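Local atomic coordinates of O-ureido-L-serine synthase (Streptomyces lavendulae, PDB entry 3X44), a protein that catalyses, with pyridoxal 5'-phosphate as cofactor, the addition of hydroxyurea to O-acetyl-L-serine, giving O-ureido-L-serine for the biosynthesis of the antibiotic D-cycloserine. Residues H152-A157 / G184-M188; R45-V50 / A147-H152; P216-Q220 / M242-A247. The protein carries 1 engineered substitution. All blocks are in the same frame, centred on the assembly; numbering follows the deposited sequence.

Contact 1: H152-A157 / G184-M188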
ATOM      1  N   HIS A 152       1.068  19.885  -1.015  1.00 16.64           N
ATOM      2  CA  HIS A 152       0.198  19.400  -2.088  1.00 15.09           C
ATOM      3  C   HIS A 152       1.008  19.029  -3.318  1.00 17.03           C
ATOM      4  O   HIS A 152       0.644  18.114  -4.056  1.00 15.63           O
ATOM      5  CB  HIS A 152      -0.846  20.453  -2.454  1.00 14.11           C
ATOM      6  CG  HIS A 152      -1.916  20.605  -1.421  1.00 14.97           C
ATOM      7  ND1 HIS A 152      -2.860  19.627  -1.181  1.00 15.65           N
ATOM      8  CD2 HIS A 152      -2.172  21.602  -0.544  1.00 12.38           C
ATOM      9  CE1 HIS A 152      -3.653  20.019  -0.200  1.00 14.15           C
ATOM     10  NE2 HIS A 152      -3.257  21.213   0.203  1.00 15.41           N
ATOM     11  N   ARG A 153       2.109  19.742  -3.542  1.00 15.30           N
ATOM     12  CA  ARG A 153       2.962  19.437  -4.681  1.00 19.94           C
ATOM     13  C   ARG A 153       3.623  18.086  -4.432  1.00 18.60           C
ATOM     14  O   ARG A 153       3.789  17.276  -5.339  1.00 17.93           O
ATOM     15  CB  ARG A 153       4.075  20.477  -4.823  1.00 18.90           C
ATOM     16  CG  ARG A 153       3.650  21.846  -5.286  1.00 23.59           C
ATOM     17  CD  ARG A 153       4.888  22.721  -5.473  1.00 22.32           C
ATOM     18  NE  ARG A 153       4.564  24.143  -5.489  1.00 28.22           N
ATOM     19  CZ  ARG A 153       4.709  24.956  -4.446  1.00 29.75           C
ATOM     20  NH1 ARG A 153       5.175  24.485  -3.297  1.00 30.53           N
ATOM     21  NH2 ARG A 153       4.391  26.240  -4.554  1.00 29.19           N
ATOM     22  N   GLU A 154       3.997  17.853  -3.181  1.00 21.55           N
ATOM     23  CA  GLU A 154       4.712  16.636  -2.824  1.00 20.62           C
ATOM     24  C   GLU A 154       3.885  15.392  -2.535  1.00 20.14           C
ATOM     25  O   GLU A 154       4.384  14.279  -2.696  1.00 21.60           O
ATOM     26  CB  GLU A 154       5.649  16.927  -1.644  1.00 21.22           C
ATOM     27  CG  GLU A 154       6.704  17.977  -1.963  1.00 19.52           C
ATOM     28  CD  GLU A 154       7.221  18.710  -0.740  1.00 22.60           C
ATOM     29  OE1 GLU A 154       7.646  18.044   0.224  1.00 24.58           O
ATOM     30  OE2 GLU A 154       7.214  19.958  -0.748  1.00 23.62           O
ATOM     31  N   THR A 155       2.640  15.563  -2.102  1.00 15.88           N
ATOM     32  CA  THR A 155       1.816  14.399  -1.816  1.00 17.16           C
ATOM     33  C   THR A 155       0.594  14.291  -2.717  1.00 16.08           C
ATOM     34  O   THR A 155       0.506  13.380  -3.533  1.00 18.45           O
ATOM     35  CB  THR A 155       1.370  14.378  -0.335  1.00 15.91           C
ATOM     36  OG1 THR A 155       0.602  15.550  -0.039  1.00 16.26           O
ATOM     37  CG2 THR A 155       2.587  14.337   0.578  1.00 13.77           C
ATOM     38  N   THR A 156      -0.344  15.222  -2.568  1.00 16.73           N
ATOM     39  CA  THR A 156      -1.569  15.217  -3.361  1.00 18.69           C
ATOM     40  C   THR A 156      -1.316  15.081  -4.855  1.00 18.89           C
ATOM     41  O   THR A 156      -1.967  14.286  -5.528  1.00 17.14           O
ATOM     42  CB  THR A 156      -2.376  16.501  -3.143  1.00 17.91           C
ATOM     43  OG1 THR A 156      -2.399  16.810  -1.744  1.00 19.61           O
ATOM     44  CG2 THR A 156      -3.801  16.318  -3.661  1.00 16.48           C
ATOM     45  N   ALA A 157      -0.389  15.884  -5.363  1.00 14.06           N
ATOM     46  CA  ALA A 157      -0.032  15.853  -6.777  1.00 19.21           C
ATOM     47  C   ALA A 157       0.695  14.556  -7.150  1.00 17.29           C
ATOM     48  O   ALA A 157       0.497  14.012  -8.238  1.00 18.56           O
ATOM     49  CB  ALA A 157       0.858  17.061  -7.116  1.00 14.92           C
ATOM     50  N   GLY A 184      -0.724  23.944  -5.518  1.00 15.47           N
ATOM     51  CA  GLY A 184       0.234  22.853  -5.389  1.00 12.47           C
ATOM     52  C   GLY A 184       0.087  21.802  -6.475  1.00 13.88           C
ATOM     53  O   GLY A 184       1.069  21.411  -7.116  1.00 13.00           O
ATOM     54  N   VAL A 185      -1.140  21.336  -6.691  1.00 11.42           N
ATOM     55  CA  VAL A 185      -1.369  20.331  -7.718  1.00 12.16           C
ATOM     56  C   VAL A 185      -1.241  20.948  -9.111  1.00 13.79           C
ATOM     57  O   VAL A 185      -0.625  20.364 -10.004  1.00 13.41           O
ATOM     58  CB  VAL A 185      -2.759  19.692  -7.577  1.00 11.91           C
ATOM     59  CG1 VAL A 185      -2.965  18.663  -8.685  1.00 17.95           C
ATOM     60  CG2 VAL A 185      -2.887  19.012  -6.223  1.00 12.33           C
ATOM     61  N   GLY A 186      -1.812  22.137  -9.279  1.00 17.39           N
ATOM     62  CA  GLY A 186      -1.763  22.812 -10.563  1.00 19.11           C
ATOM     63  C   GLY A 186      -0.357  23.021 -11.092  1.00 20.93           C
ATOM     64  O   GLY A 186      -0.111  22.901 -12.296  1.00 19.71           O
ATOM     65  N   GLN A 187       0.569  23.326 -10.187  1.00 21.49           N
ATOM     66  CA  GLN A 187       1.956  23.579 -10.559  1.00 21.35           C
ATOM     67  C   GLN A 187       2.731  22.329 -10.967  1.00 21.18           C
ATOM     68  O   GLN A 187       3.606  22.394 -11.837  1.00 17.20           O
ATOM     69  CB  GLN A 187       2.674  24.286  -9.413  1.00 19.96           C
ATOM     70  CG  GLN A 187       2.371  25.772  -9.346  1.00 21.64           C
ATOM     71  CD  GLN A 187       3.040  26.452  -8.179  1.00 20.25           C
ATOM     72  OE1 GLN A 187       3.497  25.797  -7.243  1.00 24.35           O
ATOM     73  NE2 GLN A 187       3.105  27.775  -8.227  1.00 21.96           N
ATOM     74  N   MET A 188       2.416  21.196 -10.346  1.00 20.96           N
ATOM     75  CA  MET A 188       3.093  19.950 -10.675  1.00 20.94           C
ATOM     76  C   MET A 188       2.503  19.420 -11.980  1.00 21.46           C
ATOM     77  O   MET A 188       3.209  18.831 -12.801  1.00 17.12           O
ATOM     78  CB  MET A 188       2.919  18.931  -9.544  1.00 19.02           C
ATOM     79  CG  MET A 188       3.591  19.353  -8.234  1.00 22.19           C
ATOM     80  SD  MET A 188       5.234  20.111  -8.440  1.00 22.96           S
ATOM     81  CE  MET A 188       6.199  18.685  -8.794  1.00 23.69           C
TER
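Helix segments 152-157 and 184-188 cross almost perpendicularly, at -88°, with their axes 8.0 Å apart. This is a helix-helix crossing in the fold-type II pyridoxal-phosphate fold, between helix 147-164 and helix 180-192, whose first residues, G180 and T181, belong to the cofactor-binding run G177 to T181. G184 makes the close approach possible: R153 and G184 lie CA to CA at 4.4 Å, and CB of H152 rests on CA of G184. R153 carries the polar part. Its chain runs extended from CG to NE (chi2 -176°), with CG against the carbonyl O of G184, and reaches Q187. There NE and NH2 grip one atom, OE1 of Q187, side-on. OE1 of Q187 lies 2.6 Å from NE and 2.9 Å from NH2 of R153. The guanidinium and amide planes are 19° apart, so the two groups are nearly coplanar. The amide is also held from its other end, because NE2 of Q187 bonds to D232. M188 bends back at chi2 and chi3, so that CG and SD lie against CB of R153. M188 also packs on M188 of the second subunit, which brings this crossing to the subunit interface. CB of A157 touches CB of M188 at 3.7 Å. CG2 of V185 meets CG2 of T156 at 3.8 Å.

Contact 2: R45-V50 / A147-H152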
ATOM      1  N   ARG A  45      -3.539  17.574   5.406  1.00 19.69           N
ATOM      2  CA  ARG A  45      -2.270  17.769   4.714  1.00 18.57           C
ATOM      3  C   ARG A  45      -1.627  19.105   5.068  1.00 19.13           C
ATOM      4  O   ARG A  45      -0.416  19.194   5.259  1.00 18.76           O
ATOM      5  CB  ARG A  45      -2.473  17.677   3.201  1.00 20.72           C
ATOM      6  CG  ARG A  45      -2.959  16.316   2.712  1.00 19.87           C
ATOM      7  CD  ARG A  45      -3.435  16.402   1.268  1.00 19.96           C
ATOM      8  NE  ARG A  45      -4.084  15.175   0.813  1.00 21.06           N
ATOM      9  CZ  ARG A  45      -3.451  14.175   0.203  1.00 19.68           C
ATOM     10  NH1 ARG A  45      -2.146  14.257  -0.023  1.00 18.09           N
ATOM     11  NH2 ARG A  45      -4.126  13.096  -0.185  1.00 16.27           N
ATOM     12  N   LEU A  46      -2.449  20.141   5.149  1.00 17.10           N
ATOM     13  CA  LEU A  46      -1.973  21.471   5.479  1.00 18.36           C
ATOM     14  C   LEU A  46      -1.561  21.536   6.950  1.00 20.91           C
ATOM     15  O   LEU A  46      -0.487  22.038   7.278  1.00 21.17           O
ATOM     16  CB  LEU A  46      -3.080  22.490   5.198  1.00 21.33           C
ATOM     17  CG  LEU A  46      -2.873  23.966   5.540  1.00 24.08           C
ATOM     18  CD1 LEU A  46      -3.808  24.802   4.679  1.00 24.01           C
ATOM     19  CD2 LEU A  46      -3.160  24.212   7.013  1.00 22.84           C
ATOM     20  N   ALA A  47      -2.417  21.017   7.828  1.00 19.96           N
ATOM     21  CA  ALA A  47      -2.150  21.037   9.260  1.00 20.16           C
ATOM     22  C   ALA A  47      -0.814  20.408   9.622  1.00 20.77           C
ATOM     23  O   ALA A  47      -0.043  20.980  10.389  1.00 21.22           O
ATOM     24  CB  ALA A  47      -3.277  20.341  10.008  1.00 15.46           C
ATOM     25  N   LEU A  48      -0.552  19.227   9.074  1.00 19.75           N
ATOM     26  CA  LEU A  48       0.695  18.520   9.336  1.00 20.15           C
ATOM     27  C   LEU A  48       1.877  19.297   8.764  1.00 19.19           C
ATOM     28  O   LEU A  48       2.905  19.475   9.424  1.00 16.14           O
ATOM     29  CB  LEU A  48       0.649  17.127   8.699  1.00 21.14           C
ATOM     30  CG  LEU A  48       1.914  16.278   8.821  1.00 24.26           C
ATOM     31  CD1 LEU A  48       2.128  15.890  10.275  1.00 24.64           C
ATOM     32  CD2 LEU A  48       1.789  15.046   7.946  1.00 27.32           C
ATOM     33  N   SER A  49       1.715  19.765   7.531  1.00 17.49           N
ATOM     34  CA  SER A  49       2.769  20.494   6.857  1.00 17.50           C
ATOM     35  C   SER A  49       3.209  21.756   7.572  1.00 16.26           C
ATOM     36  O   SER A  49       4.401  21.965   7.781  1.00 18.74           O
ATOM     37  CB  SER A  49       2.343  20.854   5.438  1.00 19.15           C
ATOM     38  OG  SER A  49       3.442  21.407   4.737  1.00 19.39           O
ATOM     39  N   VAL A  50       2.248  22.598   7.935  1.00 19.19           N
ATOM     40  CA  VAL A  50       2.550  23.849   8.613  1.00 20.36           C
ATOM     41  C   VAL A  50       3.234  23.607   9.958  1.00 20.75           C
ATOM     42  O   VAL A  50       4.191  24.299  10.314  1.00 17.55           O
ATOM     43  CB  VAL A  50       1.265  24.682   8.833  1.00 22.73           C
ATOM     44  CG1 VAL A  50       1.583  25.915   9.661  1.00 21.78           C
ATOM     45  CG2 VAL A  50       0.664  25.084   7.477  1.00 22.06           C
ATOM     46  N   ALA A 147       4.135  26.449   3.097  1.00 18.17           N
ATOM     47  CA  ALA A 147       4.070  25.055   3.535  1.00 17.95           C
ATOM     48  C   ALA A 147       2.739  24.401   3.164  1.00 16.49           C
ATOM     49  O   ALA A 147       2.600  23.183   3.212  1.00 18.67           O
ATOM     50  CB  ALA A 147       4.284  24.976   5.046  1.00 17.40           C
ATOM     51  N   ASN A 148       1.763  25.218   2.799  1.00 16.72           N
ATOM     52  CA  ASN A 148       0.441  24.736   2.423  1.00 18.33           C
ATOM     53  C   ASN A 148       0.515  24.120   1.020  1.00 17.87           C
ATOM     54  O   ASN A 148       0.461  22.900   0.880  1.00 16.69           O
ATOM     55  CB  ASN A 148      -0.555  25.907   2.503  1.00 16.10           C
ATOM     56  CG  ASN A 148      -1.926  25.578   1.932  1.00 15.78           C
ATOM     57  OD1 ASN A 148      -2.182  24.469   1.449  1.00 17.73           O
ATOM     58  ND2 ASN A 148      -2.822  26.556   1.989  1.00 13.26           N
ATOM     59  N   PRO A 149       0.679  24.950  -0.029  1.00 18.65           N
ATOM     60  CA  PRO A 149       0.756  24.402  -1.389  1.00 19.61           C
ATOM     61  C   PRO A 149       1.897  23.401  -1.595  1.00 17.56           C
ATOM     62  O   PRO A 149       1.801  22.500  -2.430  1.00 19.33           O
ATOM     63  CB  PRO A 149       0.921  25.651  -2.274  1.00 19.28           C
ATOM     64  CG  PRO A 149       1.441  26.702  -1.361  1.00 19.26           C
ATOM     65  CD  PRO A 149       0.810  26.419  -0.031  1.00 16.95           C
ATOM     66  N   SER A 150       2.976  23.555  -0.832  1.00 18.11           N
ATOM     67  CA  SER A 150       4.118  22.664  -0.967  1.00 19.44           C
ATOM     68  C   SER A 150       3.790  21.223  -0.593  1.00 17.80           C
ATOM     69  O   SER A 150       4.250  20.296  -1.250  1.00 16.52           O
ATOM     70  CB  SER A 150       5.297  23.169  -0.125  1.00 24.80           C
ATOM     71  OG  SER A 150       5.226  22.674   1.200  1.00 28.05           O
ATOM     72  N   TYR A 151       2.996  21.012   0.449  1.00 18.58           N
ATOM     73  CA  TYR A 151       2.662  19.637   0.807  1.00 18.06           C
ATOM     74  C   TYR A 151       1.774  19.036  -0.274  1.00 16.67           C
ATOM     75  O   TYR A 151       1.731  17.826  -0.438  1.00 19.52           O
ATOM     76  CB  TYR A 151       1.955  19.567   2.160  1.00 17.88           C
ATOM     77  CG  TYR A 151       2.102  18.217   2.842  1.00 15.27           C
ATOM     78  CD1 TYR A 151       3.269  17.878   3.531  1.00 17.84           C
ATOM     79  CD2 TYR A 151       1.061  17.288   2.807  1.00 17.52           C
ATOM     80  CE1 TYR A 151       3.389  16.629   4.180  1.00 19.18           C
ATOM     81  CE2 TYR A 151       1.174  16.056   3.444  1.00 18.26           C
ATOM     82  CZ  TYR A 151       2.329  15.729   4.127  1.00 19.09           C
ATOM     83  OH  TYR A 151       2.401  14.507   4.764  1.00 22.91           O
ATOM     84  N   HIS A 152       1.068  19.885  -1.015  1.00 16.64           N
ATOM     85  CA  HIS A 152       0.198  19.400  -2.088  1.00 15.09           C
ATOM     86  C   HIS A 152       1.008  19.029  -3.318  1.00 17.03           C
ATOM     87  O   HIS A 152       0.644  18.114  -4.056  1.00 15.63           O
ATOM     88  CB  HIS A 152      -0.846  20.453  -2.454  1.00 14.11           C
ATOM     89  CG  HIS A 152      -1.916  20.605  -1.421  1.00 14.97           C
ATOM     90  ND1 HIS A 152      -2.860  19.627  -1.181  1.00 15.65           N
ATOM     91  CD2 HIS A 152      -2.172  21.602  -0.544  1.00 12.38           C
ATOM     92  CE1 HIS A 152      -3.653  20.019  -0.200  1.00 14.15           C
ATOM     93  NE2 HIS A 152      -3.257  21.213   0.203  1.00 15.41           N
TER
HETATM   94  O   HOH W   1      -4.450  20.588   3.190  1.00 23.53           O
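R45 and Y151 meet where helix 43-56 crosses helix 147-164, axes 8.4 Å apart and N-to-C directions 115° from each other. The crossing lies in the fold-type II pyridoxal-phosphate fold, close after A43, an engineered alanine at the position of the cofactor-binding lysine. R45 comes first. Its carbonyl O lies over one face of the Y151 ring, 3.4 Å from CD2, and its CB packs on the same ring. The R45 side chain then runs past H152, with CD near CE1 of the imidazole. Its guanidinium makes salt bridges to E34 and E159, so the charge is met beyond this contact. L46 lays CD1 against the amide of N148, 3.4 Å from ND2. That nitrogen is anchored by T178, a cofactor-binding residue, and by the carbonyl of Q142. One water makes weak bonds to N of L46 and NE2 of H152. L48 follows, crossing Y151 obliquely, with CD2 3.3 Å from the phenol OH. Y151 sends CG anti to its N (chi1 -156°), which carries the ring across helix 43-56 toward L48. S49 faces the other helix directly. Its CB and OG both touch CB of Y151 at 3.5 Å. S49 also makes a direct polar link: OG of S49 donates to the carbonyl O of A147, though the 2.5 Å separation is doubtfully short. V50 ends the segment, its CG2 loosely against CB of A147 at 4.4 Å.

Contact 3: P216-Q220 / M242-A247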
ATOM      1  N   PRO A 216     -21.676  35.874   1.869  1.00 20.43           N
ATOM      2  CA  PRO A 216     -21.647  34.628   2.639  1.00 22.18           C
ATOM      3  C   PRO A 216     -22.360  33.586   1.767  1.00 23.20           C
ATOM      4  O   PRO A 216     -23.362  33.898   1.125  1.00 23.14           O
ATOM      5  CB  PRO A 216     -22.436  34.966   3.903  1.00 22.18           C
ATOM      6  CG  PRO A 216     -22.312  36.451   4.042  1.00 21.63           C
ATOM      7  CD  PRO A 216     -22.239  37.001   2.634  1.00 18.79           C
ATOM      8  N   HIS A 217     -21.837  32.366   1.719  1.00 22.60           N
ATOM      9  CA  HIS A 217     -22.438  31.323   0.891  1.00 19.95           C
ATOM     10  C   HIS A 217     -22.470  29.991   1.629  1.00 18.93           C
ATOM     11  O   HIS A 217     -21.900  29.859   2.713  1.00 18.30           O
ATOM     12  CB  HIS A 217     -21.647  31.174  -0.407  1.00 20.11           C
ATOM     13  CG  HIS A 217     -20.212  30.814  -0.186  1.00 23.01           C
ATOM     14  ND1 HIS A 217     -19.766  29.510  -0.183  1.00 23.19           N
ATOM     15  CD2 HIS A 217     -19.138  31.581   0.116  1.00 20.30           C
ATOM     16  CE1 HIS A 217     -18.480  29.490   0.115  1.00 24.59           C
ATOM     17  NE2 HIS A 217     -18.075  30.733   0.302  1.00 24.21           N
ATOM     18  N   GLN A 218     -23.116  28.997   1.023  1.00 16.88           N
ATOM     19  CA  GLN A 218     -23.260  27.695   1.656  1.00 20.25           C
ATOM     20  C   GLN A 218     -22.259  26.603   1.291  1.00 21.11           C
ATOM     21  O   GLN A 218     -22.359  25.485   1.796  1.00 19.67           O
ATOM     22  CB  GLN A 218     -24.679  27.187   1.424  1.00 22.00           C
ATOM     23  CG  GLN A 218     -25.725  28.200   1.842  1.00 26.59           C
ATOM     24  CD  GLN A 218     -27.078  27.581   2.082  1.00 28.15           C
ATOM     25  OE1 GLN A 218     -27.308  26.942   3.110  1.00 29.75           O
ATOM     26  NE2 GLN A 218     -27.986  27.767   1.133  1.00 30.82           N
ATOM     27  N   ILE A 219     -21.299  26.898   0.422  1.00 17.33           N
ATOM     28  CA  ILE A 219     -20.329  25.860   0.084  1.00 18.80           C
ATOM     29  C   ILE A 219     -19.140  25.978   1.030  1.00 18.50           C
ATOM     30  O   ILE A 219     -18.031  26.341   0.640  1.00 17.57           O
ATOM     31  CB  ILE A 219     -19.873  25.936  -1.389  1.00 15.57           C
ATOM     32  CG1 ILE A 219     -21.090  26.046  -2.309  1.00 20.19           C
ATOM     33  CG2 ILE A 219     -19.132  24.669  -1.749  1.00 15.74           C
ATOM     34  CD1 ILE A 219     -20.752  26.142  -3.787  1.00 22.06           C
ATOM     35  N   GLN A 220     -19.412  25.649   2.290  1.00 18.73           N
ATOM     36  CA  GLN A 220     -18.444  25.713   3.377  1.00 18.41           C
ATOM     37  C   GLN A 220     -17.044  25.251   3.007  1.00 20.20           C
ATOM     38  O   GLN A 220     -16.849  24.145   2.502  1.00 16.30           O
ATOM     39  CB  GLN A 220     -18.973  24.917   4.580  1.00 18.75           C
ATOM     40  CG  GLN A 220     -20.437  25.213   4.899  1.00 19.10           C
ATOM     41  CD  GLN A 220     -20.792  25.043   6.371  1.00 21.16           C
ATOM     42  OE1 GLN A 220     -19.918  24.967   7.233  1.00 19.52           O
ATOM     43  NE2 GLN A 220     -22.084  24.981   6.661  1.00 22.28           N
ATOM     44  N   MET A 242     -20.165  27.618  -9.893  1.00 20.33           N
ATOM     45  CA  MET A 242     -21.071  26.526  -9.560  1.00 21.46           C
ATOM     46  C   MET A 242     -21.955  27.039  -8.427  1.00 21.38           C
ATOM     47  O   MET A 242     -21.456  27.591  -7.442  1.00 22.67           O
ATOM     48  CB  MET A 242     -20.289  25.291  -9.104  1.00 20.66           C
ATOM     49  CG  MET A 242     -21.164  24.159  -8.562  1.00 19.07           C
ATOM     50  SD  MET A 242     -22.484  23.651  -9.709  1.00 22.23           S
ATOM     51  CE  MET A 242     -21.513  23.068 -11.109  1.00 19.74           C
ATOM     52  N   ASP A 243     -23.264  26.876  -8.572  1.00 21.74           N
ATOM     53  CA  ASP A 243     -24.188  27.341  -7.551  1.00 21.77           C
ATOM     54  C   ASP A 243     -24.281  26.319  -6.421  1.00 20.05           C
ATOM     55  O   ASP A 243     -24.203  25.108  -6.648  1.00 19.52           O
ATOM     56  CB  ASP A 243     -25.566  27.601  -8.165  1.00 23.76           C
ATOM     57  CG  ASP A 243     -26.256  26.333  -8.594  1.00 24.02           C
ATOM     58  OD1 ASP A 243     -25.954  25.845  -9.698  1.00 23.04           O
ATOM     59  OD2 ASP A 243     -27.091  25.821  -7.819  1.00 28.00           O
ATOM     60  N   GLU A 244     -24.461  26.816  -5.204  1.00 20.58           N
ATOM     61  CA  GLU A 244     -24.518  25.962  -4.029  1.00 18.35           C
ATOM     62  C   GLU A 244     -25.585  24.878  -4.040  1.00 19.67           C
ATOM     63  O   GLU A 244     -25.336  23.773  -3.575  1.00 16.32           O
ATOM     64  CB  GLU A 244     -24.653  26.817  -2.766  1.00 19.46           C
ATOM     65  CG  GLU A 244     -25.842  27.764  -2.754  1.00 17.71           C
ATOM     66  CD  GLU A 244     -25.716  28.817  -1.673  1.00 21.46           C
ATOM     67  OE1 GLU A 244     -26.756  29.332  -1.206  1.00 24.23           O
ATOM     68  OE2 GLU A 244     -24.572  29.128  -1.282  1.00 18.02           O
ATOM     69  N   VAL A 245     -26.765  25.187  -4.569  1.00 20.00           N
ATOM     70  CA  VAL A 245     -27.848  24.210  -4.620  1.00 21.28           C
ATOM     71  C   VAL A 245     -27.464  23.022  -5.497  1.00 21.95           C
ATOM     72  O   VAL A 245     -27.621  21.863  -5.094  1.00 25.05           O
ATOM     73  CB  VAL A 245     -29.154  24.842  -5.156  1.00 21.06           C
ATOM     74  CG1 VAL A 245     -30.300  23.839  -5.063  1.00 20.59           C
ATOM     75  CG2 VAL A 245     -29.489  26.083  -4.355  1.00 22.30           C
ATOM     76  N   THR A 246     -26.962  23.302  -6.694  1.00 20.39           N
ATOM     77  CA  THR A 246     -26.547  22.233  -7.594  1.00 20.54           C
ATOM     78  C   THR A 246     -25.497  21.366  -6.894  1.00 20.16           C
ATOM     79  O   THR A 246     -25.516  20.144  -6.996  1.00 19.36           O
ATOM     80  CB  THR A 246     -25.919  22.793  -8.879  1.00 19.83           C
ATOM     81  OG1 THR A 246     -26.889  23.567  -9.591  1.00 23.33           O
ATOM     82  CG2 THR A 246     -25.433  21.662  -9.759  1.00 23.05           C
ATOM     83  N   ALA A 247     -24.586  22.018  -6.180  1.00 18.50           N
ATOM     84  CA  ALA A 247     -23.521  21.324  -5.461  1.00 17.01           C
ATOM     85  C   ALA A 247     -24.112  20.400  -4.405  1.00 18.19           C
ATOM     86  O   ALA A 247     -23.707  19.241  -4.274  1.00 18.25           O
ATOM     87  CB  ALA A 247     -22.587  22.344  -4.800  1.00 14.02           C
TER
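Segment 216-220, an irregular loop, meets the start of helix 244-257, with CA of I219 5.9 Å from CA of E244. The helix begins with an N-cap. D243 sits at the cap position and its OD2 accepts from N of T246 at 2.8 Å. E244, at the first turn of this helix, reaches out to the loop with an extended chain beyond CG. Its carboxylate takes two bonds from Q218, one at each oxygen. N of Q218 donates to OE2 of E244 at 2.7 Å, with an N-H...O angle of 163°. NE2 of Q218 donates to OE1 of E244 at 3.1 Å. Both donors come from above the carboxylate plane, and the amide and carboxylate planes stand 74° apart. N205 adds a weak bond to OE2. I219 is buried: CG1 lies 3.7 Å from CB of E244, while CD1 goes on to CB of A247. I219 also touches P203 and I264, which ties the loop to strand 197-203 and helix 264-278. I219 is the centre of an inverse gamma turn. The next residue, Q220, touches the bound external aldimine of O-ureido-L-serine, so the loop forms part of the pocket wall. Within the loop, ND1 of H217 accepts from N of I219 at 3.1 Å, with that nitrogen 21° out of the imidazole plane.

Overall arrangement
Contacts 1 and 2 form one cluster, with centres 10 Å apart. Both use helix 147-164 and share H152. Within that helix, ND1 of H152 is hydrogen-bonded to OG1 of T156. NH1 of R45 in contact 2 also comes within 3.1 Å of OG1 of T156 in contact 1. Contact 3 lies on the opposite side of the chain's centre, its centre about 25 Å from each of the other two. Both sides of the chain approach the bound aldimine: the side chain of H152 comes within about 4 Å of it, and Q220 of contact 3 touches it. I219 is about 4 Å from S265, side chain to side chain.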